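Local coordinates for archaeal flagellar ATP-binding protein FlaH (Methanocaldococcus jannaschii DSM 2661, PDB 4WIA) that binds ATP as a P-loop protein and is probably a component of the archaellum, with a suggested regulatory role in its assembly, at residues S138-N141 against V142-M146; E170-L173 against T174-T178. All blocks are in the same frame, centred on the assembly; numbering follows the deposited sequence.

Interaction 1 (S138-N141 against V142-M146); sequences SEVN and VDDLM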
ATOM      1  N   SER A 138     -13.163  25.881  32.335  1.00 90.44           N
ATOM      2  CA  SER A 138     -14.551  25.959  31.875  1.00 91.12           C
ATOM      3  C   SER A 138     -15.398  25.019  32.697  1.00 92.76           C
ATOM      4  O   SER A 138     -14.877  24.297  33.535  1.00 93.62           O
ATOM      5  CB  SER A 138     -14.664  25.571  30.411  1.00 84.83           C
ATOM      6  OG  SER A 138     -14.518  24.180  30.286  1.00 83.09           O
ATOM      7  N   GLU A 139     -16.714  25.056  32.466  1.00 93.50           N
ATOM      8  CA  GLU A 139     -17.619  24.082  33.087  1.00 96.84           C
ATOM      9  C   GLU A 139     -17.741  22.789  32.317  1.00 92.17           C
ATOM     10  O   GLU A 139     -18.482  21.918  32.741  1.00 96.72           O
ATOM     11  CB  GLU A 139     -19.008  24.646  33.301  1.00100.71           C
ATOM     12  CG  GLU A 139     -19.090  25.531  34.507  1.00107.43           C
ATOM     13  CD  GLU A 139     -20.087  26.603  34.243  1.00112.44           C
ATOM     14  OE1 GLU A 139     -21.271  26.418  34.568  1.00116.06           O
ATOM     15  OE2 GLU A 139     -19.685  27.606  33.633  1.00118.00           O
ATOM     16  N   VAL A 140     -17.067  22.665  31.182  1.00 87.56           N
ATOM     17  CA  VAL A 140     -17.028  21.381  30.517  1.00 82.32           C
ATOM     18  C   VAL A 140     -16.309  20.421  31.454  1.00 80.62           C
ATOM     19  O   VAL A 140     -15.174  20.696  31.884  1.00 78.64           O
ATOM     20  CB  VAL A 140     -16.282  21.418  29.164  1.00 79.00           C
ATOM     21  CG1 VAL A 140     -16.287  20.031  28.516  1.00 76.45           C
ATOM     22  CG2 VAL A 140     -16.899  22.449  28.237  1.00 79.30           C
ATOM     23  N   ASN A 141     -16.956  19.295  31.751  1.00 79.42           N
ATOM     24  CA  ASN A 141     -16.324  18.203  32.513  1.00 80.54           C
ATOM     25  C   ASN A 141     -16.049  16.932  31.666  1.00 77.90           C
ATOM     26  O   ASN A 141     -16.367  16.856  30.465  1.00 76.12           O
ATOM     27  CB  ASN A 141     -17.122  17.913  33.802  1.00 83.12           C
ATOM     28  CG  ASN A 141     -18.448  17.202  33.560  1.00 82.39           C
ATOM     29  OD1 ASN A 141     -18.562  16.288  32.756  1.00 79.54           O
ATOM     30  ND2 ASN A 141     -19.451  17.599  34.318  1.00 84.73           N
ATOM     31  N   VAL A 142     -15.419  15.959  32.308  1.00 80.35           N
ATOM     32  CA  VAL A 142     -14.925  14.735  31.649  1.00 76.01           C
ATOM     33  C   VAL A 142     -16.030  13.885  31.058  1.00 74.09           C
ATOM     34  O   VAL A 142     -15.886  13.391  29.956  1.00 73.10           O
ATOM     35  CB  VAL A 142     -14.032  13.907  32.615  1.00 79.12           C
ATOM     36  CG1 VAL A 142     -13.471  12.647  31.937  1.00 75.25           C
ATOM     37  CG2 VAL A 142     -12.883  14.791  33.048  1.00 81.73           C
ATOM     38  N   ASP A 143     -17.129  13.723  31.782  1.00 76.56           N
ATOM     39  CA  ASP A 143     -18.282  12.978  31.280  1.00 76.19           C
ATOM     40  C   ASP A 143     -18.773  13.569  29.953  1.00 73.24           C
ATOM     41  O   ASP A 143     -19.215  12.839  29.063  1.00 70.25           O
ATOM     42  CB  ASP A 143     -19.415  13.016  32.314  1.00 80.32           C
ATOM     43  CG  ASP A 143     -19.039  12.331  33.601  1.00 82.92           C
ATOM     44  OD1 ASP A 143     -18.612  11.157  33.566  1.00 83.60           O
ATOM     45  OD2 ASP A 143     -19.165  12.957  34.662  1.00 85.61           O
ATOM     46  N   ASP A 144     -18.729  14.906  29.863  1.00 71.69           N
ATOM     47  CA  ASP A 144     -19.161  15.620  28.647  1.00 71.40           C
ATOM     48  C   ASP A 144     -18.202  15.323  27.528  1.00 66.51           C
ATOM     49  O   ASP A 144     -18.594  15.100  26.390  1.00 67.50           O
ATOM     50  CB  ASP A 144     -19.167  17.136  28.840  1.00 72.06           C
ATOM     51  CG  ASP A 144     -20.150  17.610  29.922  1.00 76.80           C
ATOM     52  OD1 ASP A 144     -21.265  17.068  30.050  1.00 77.26           O
ATOM     53  OD2 ASP A 144     -19.792  18.565  30.628  1.00 76.49           O
ATOM     54  N   LEU A 145     -16.926  15.383  27.848  1.00 64.22           N
ATOM     55  CA  LEU A 145     -15.927  15.118  26.847  1.00 63.94           C
ATOM     56  C   LEU A 145     -16.033  13.682  26.347  1.00 61.99           C
ATOM     57  O   LEU A 145     -15.977  13.432  25.139  1.00 56.20           O
ATOM     58  CB  LEU A 145     -14.537  15.367  27.416  1.00 63.37           C
ATOM     59  CG  LEU A 145     -13.388  15.166  26.436  1.00 57.61           C
ATOM     60  CD1 LEU A 145     -13.384  16.248  25.362  1.00 56.85           C
ATOM     61  CD2 LEU A 145     -12.098  15.133  27.232  1.00 56.49           C
HETATM   62  N   MSE A 146     -16.214  12.755  27.291  1.00 66.27           N
HETATM   63  CA  MSE A 146     -16.343  11.324  26.944  1.00 65.85           C
HETATM   64  C   MSE A 146     -17.551  11.116  26.076  1.00 63.95           C
HETATM   65  O   MSE A 146     -17.509  10.407  25.097  1.00 69.01           O
HETATM   66  CB  MSE A 146     -16.391  10.391  28.168  1.00 66.34           C
HETATM   67  CG  MSE A 146     -15.089  10.354  28.981  1.00 66.91           C
HETATM   68 SE   MSE A 146     -13.419   9.930  28.030  1.00 65.01          SE
HETATM   69  CE  MSE A 146     -14.280   9.584  26.292  1.00 61.51           C
TER

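Interaction 2 (E170-L173 against T174-T178); sequences ESVL and TIIRT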
ATOM      1  N   GLU A 170      -7.768  10.345  40.536  1.00 81.74           N
ATOM      2  CA  GLU A 170      -8.237   8.989  40.300  1.00 82.80           C
ATOM      3  C   GLU A 170      -9.708   8.968  39.934  1.00 84.07           C
ATOM      4  O   GLU A 170     -10.148   8.160  39.127  1.00 83.71           O
ATOM      5  CB  GLU A 170      -7.982   8.144  41.551  1.00 86.54           C
ATOM      6  CG  GLU A 170      -8.119   6.632  41.434  1.00 87.33           C
ATOM      7  CD  GLU A 170      -7.563   5.965  40.179  1.00 83.69           C
ATOM      8  OE1 GLU A 170      -6.768   6.502  39.368  1.00 81.52           O
ATOM      9  OE2 GLU A 170      -7.969   4.807  40.007  1.00 84.39           O
ATOM     10  N   SER A 171     -10.464   9.869  40.541  1.00 91.26           N
ATOM     11  CA  SER A 171     -11.894   9.979  40.252  1.00 93.04           C
ATOM     12  C   SER A 171     -12.080  10.187  38.742  1.00 86.49           C
ATOM     13  O   SER A 171     -12.859   9.484  38.103  1.00 86.25           O
ATOM     14  CB  SER A 171     -12.539  11.090  41.103  1.00 95.39           C
ATOM     15  OG  SER A 171     -12.019  12.368  40.763  1.00 97.28           O
ATOM     16  N   VAL A 172     -11.292  11.080  38.166  1.00 83.10           N
ATOM     17  CA  VAL A 172     -11.390  11.390  36.744  1.00 79.55           C
ATOM     18  C   VAL A 172     -10.865  10.236  35.864  1.00 76.14           C
ATOM     19  O   VAL A 172     -11.451   9.866  34.813  1.00 71.63           O
ATOM     20  CB  VAL A 172     -10.600  12.676  36.450  1.00 78.00           C
ATOM     21  CG1 VAL A 172     -10.660  13.002  34.975  1.00 75.44           C
ATOM     22  CG2 VAL A 172     -11.116  13.845  37.270  1.00 81.86           C
ATOM     23  N   LEU A 173      -9.753   9.670  36.293  1.00 77.40           N
ATOM     24  CA  LEU A 173      -9.105   8.596  35.518  1.00 73.01           C
ATOM     25  C   LEU A 173     -10.050   7.410  35.355  1.00 72.28           C
ATOM     26  O   LEU A 173     -10.192   6.888  34.257  1.00 70.07           O
ATOM     27  CB  LEU A 173      -7.802   8.168  36.206  1.00 73.21           C
ATOM     28  CG  LEU A 173      -6.667   9.203  36.216  1.00 71.95           C
ATOM     29  CD1 LEU A 173      -5.536   8.825  37.187  1.00 74.70           C
ATOM     30  CD2 LEU A 173      -6.147   9.458  34.824  1.00 68.59           C
ATOM     31  N   THR A 174     -10.678   6.987  36.454  1.00 76.91           N
ATOM     32  CA  THR A 174     -11.669   5.905  36.430  1.00 75.56           C
ATOM     33  C   THR A 174     -12.746   6.106  35.360  1.00 73.44           C
ATOM     34  O   THR A 174     -13.190   5.145  34.747  1.00 72.94           O
ATOM     35  CB  THR A 174     -12.355   5.804  37.786  1.00 82.83           C
ATOM     36  OG1 THR A 174     -11.406   5.421  38.797  1.00 85.97           O
ATOM     37  CG2 THR A 174     -13.478   4.788  37.750  1.00 84.63           C
ATOM     38  N   ILE A 175     -13.150   7.353  35.123  1.00 72.67           N
ATOM     39  CA  ILE A 175     -14.204   7.646  34.151  1.00 71.58           C
ATOM     40  C   ILE A 175     -13.695   7.445  32.767  1.00 66.26           C
ATOM     41  O   ILE A 175     -14.373   6.911  31.899  1.00 66.03           O
ATOM     42  CB  ILE A 175     -14.748   9.108  34.307  1.00 74.10           C
ATOM     43  CG1 ILE A 175     -15.497   9.240  35.629  1.00 79.75           C
ATOM     44  CG2 ILE A 175     -15.660   9.492  33.142  1.00 72.04           C
ATOM     45  CD1 ILE A 175     -15.685  10.670  36.078  1.00 83.88           C
ATOM     46  N   ILE A 176     -12.488   7.929  32.536  1.00 65.60           N
ATOM     47  CA  ILE A 176     -11.884   7.801  31.217  1.00 61.15           C
ATOM     48  C   ILE A 176     -11.732   6.325  30.912  1.00 60.09           C
ATOM     49  O   ILE A 176     -12.015   5.874  29.807  1.00 59.94           O
ATOM     50  CB  ILE A 176     -10.528   8.543  31.162  1.00 59.91           C
ATOM     51  CG1 ILE A 176     -10.773  10.055  31.313  1.00 61.50           C
ATOM     52  CG2 ILE A 176      -9.792   8.253  29.858  1.00 55.37           C
ATOM     53  CD1 ILE A 176      -9.507  10.864  31.546  1.00 62.71           C
ATOM     54  N   ARG A 177     -11.256   5.578  31.899  1.00 63.43           N
ATOM     55  CA  ARG A 177     -10.960   4.143  31.698  1.00 63.37           C
ATOM     56  C   ARG A 177     -12.237   3.415  31.364  1.00 63.19           C
ATOM     57  O   ARG A 177     -12.244   2.543  30.509  1.00 59.70           O
ATOM     58  CB  ARG A 177     -10.339   3.515  32.952  1.00 65.31           C
ATOM     59  CG  ARG A 177      -8.924   3.943  33.281  1.00 63.77           C
ATOM     60  CD  ARG A 177      -8.615   3.479  34.685  1.00 68.90           C
ATOM     61  NE  ARG A 177      -7.334   3.908  35.260  1.00 73.32           N
ATOM     62  CZ  ARG A 177      -7.145   4.505  36.460  1.00 77.54           C
ATOM     63  NH1 ARG A 177      -5.915   4.819  36.868  1.00 80.70           N
ATOM     64  NH2 ARG A 177      -8.143   4.793  37.262  1.00 81.66           N
ATOM     65  N   THR A 178     -13.323   3.748  32.069  1.00 66.54           N
ATOM     66  CA  THR A 178     -14.623   3.159  31.757  1.00 67.02           C
ATOM     67  C   THR A 178     -15.061   3.464  30.319  1.00 63.57           C
ATOM     68  O   THR A 178     -15.592   2.615  29.615  1.00 64.03           O
ATOM     69  CB  THR A 178     -15.690   3.606  32.785  1.00 69.34           C
ATOM     70  OG1 THR A 178     -15.357   3.025  34.052  1.00 72.64           O
ATOM     71  CG2 THR A 178     -17.094   3.129  32.389  1.00 68.25           C
TER

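Interaction 1 (S138-N141 against V142-M146)
Asn141 and Asp144 trade side-chain bonds where the loop 138-141 runs into the first turn of the helix that opens at Val142. The Asn141 amide oxygen OD1 accepts from the backbone N of Asp144 at 3.2 Å, the donor tilted 22° from the carbonyl plane. In return, Asp144 OD2 takes the backbone N-H of Asn141 in a nearly straight bond of 3.1 Å, on the anti side and somewhat out of the carboxylate plane. This reciprocal pair is a capping box with Asn141 as N-cap. Asn141 CG stands between its own backbone N and carbonyl carbon (chi1 73°), which turns the amide forward over the helix start. There it lies almost flat against the Asp144 carboxylate, the two planes 9° apart. The Asn141 carbonyl then begins the regular helix ladder by accepting from Leu145 N.

The close packing is on the apolar side. Val142 and Leu145 are buried against Ile133 of helix 129-134, and Val140, whose CG1 lies 4.1 Å from Asp144 CB, reaches Leu109 and Met113 of helix 108-114. Toward solvent the grip slackens: Glu139 carries its carboxylate away from the helix, and upstream an ST turn, Val140 N to Ser138 OG at 3.1 Å, shapes the exposed approach.

Interaction 2 (E170-L173 against T174-T178)
From 170 to 178 the chain is one unbroken alpha helix, and its i to i+4 bonds join the two segments: Thr174 N to Glu170 O, Ile176 N to Val172 O, and Arg177 N to Leu173 O at 2.9 Å. Thr174 adds a second bond to the Glu170 carbonyl. Its OG1 is turned back anti to its own carbonyl carbon (chi1 -65°) and donates to Glu170 O at 3.0 Å from above the carbonyl plane, on the opposite face from Thr174 N, so two donors hold that oxygen. Thr178 repeats the arrangement one turn later on Thr174 O.

The charged pair spans nearly two turns. Arg177 runs extended from CG to NE back along the helix, while Glu170 bends at chi2 to bring its carboxylate to the end of the guanidinium. Arg177 NH2 lies 2.8 Å from Glu170 OE2, and OE1 is shared by NH2 and NH1 of the arginine, the latter at 3.1 Å on the syn lone pair of OE1. The grip is end-on but twisted, the two planes 52° apart. Leu173 CB sits 3.5 Å above one guanidinium face, offset toward its rim. These contacts together would limit rotation of the group. On another side of the helix Val172 CG1 meets Ile176 CD1 at 4.2 Å, and both side chains pack on Val142 of helix 142-153. The result is an amphipathic helix laid against the central sheet of a P-loop NTPase fold, with an i to i+7 salt bridge between Glu170 and Arg177 that also ties the helix to strand 29-33 through Glu33.

In the fold
Interaction 1 comes first along the chain, at the start of helix 142-153. Strand 158-163 follows, and interaction 2 then lies on helix 170-179, which leads into strand 182-191. Their centres are 12 Å apart on the same side of the chain's centre, and the two helices touch directly: Val142 CG2 is 3.4 Å from Val172 CG1, and Asp143 OD1 is 3.4 Å from Ile175 CG2. The capped first turn of one helix thus packs on the first two turns of the next helix, both belonging to the KaiC-like P-loop domain. Interaction 2 lies nearer the nucleotide site, with the Leu173 side chain about 10 Å from that of Lys40, a probable ATP ligand, while interaction 1 is a helix cap away from the annotated sites.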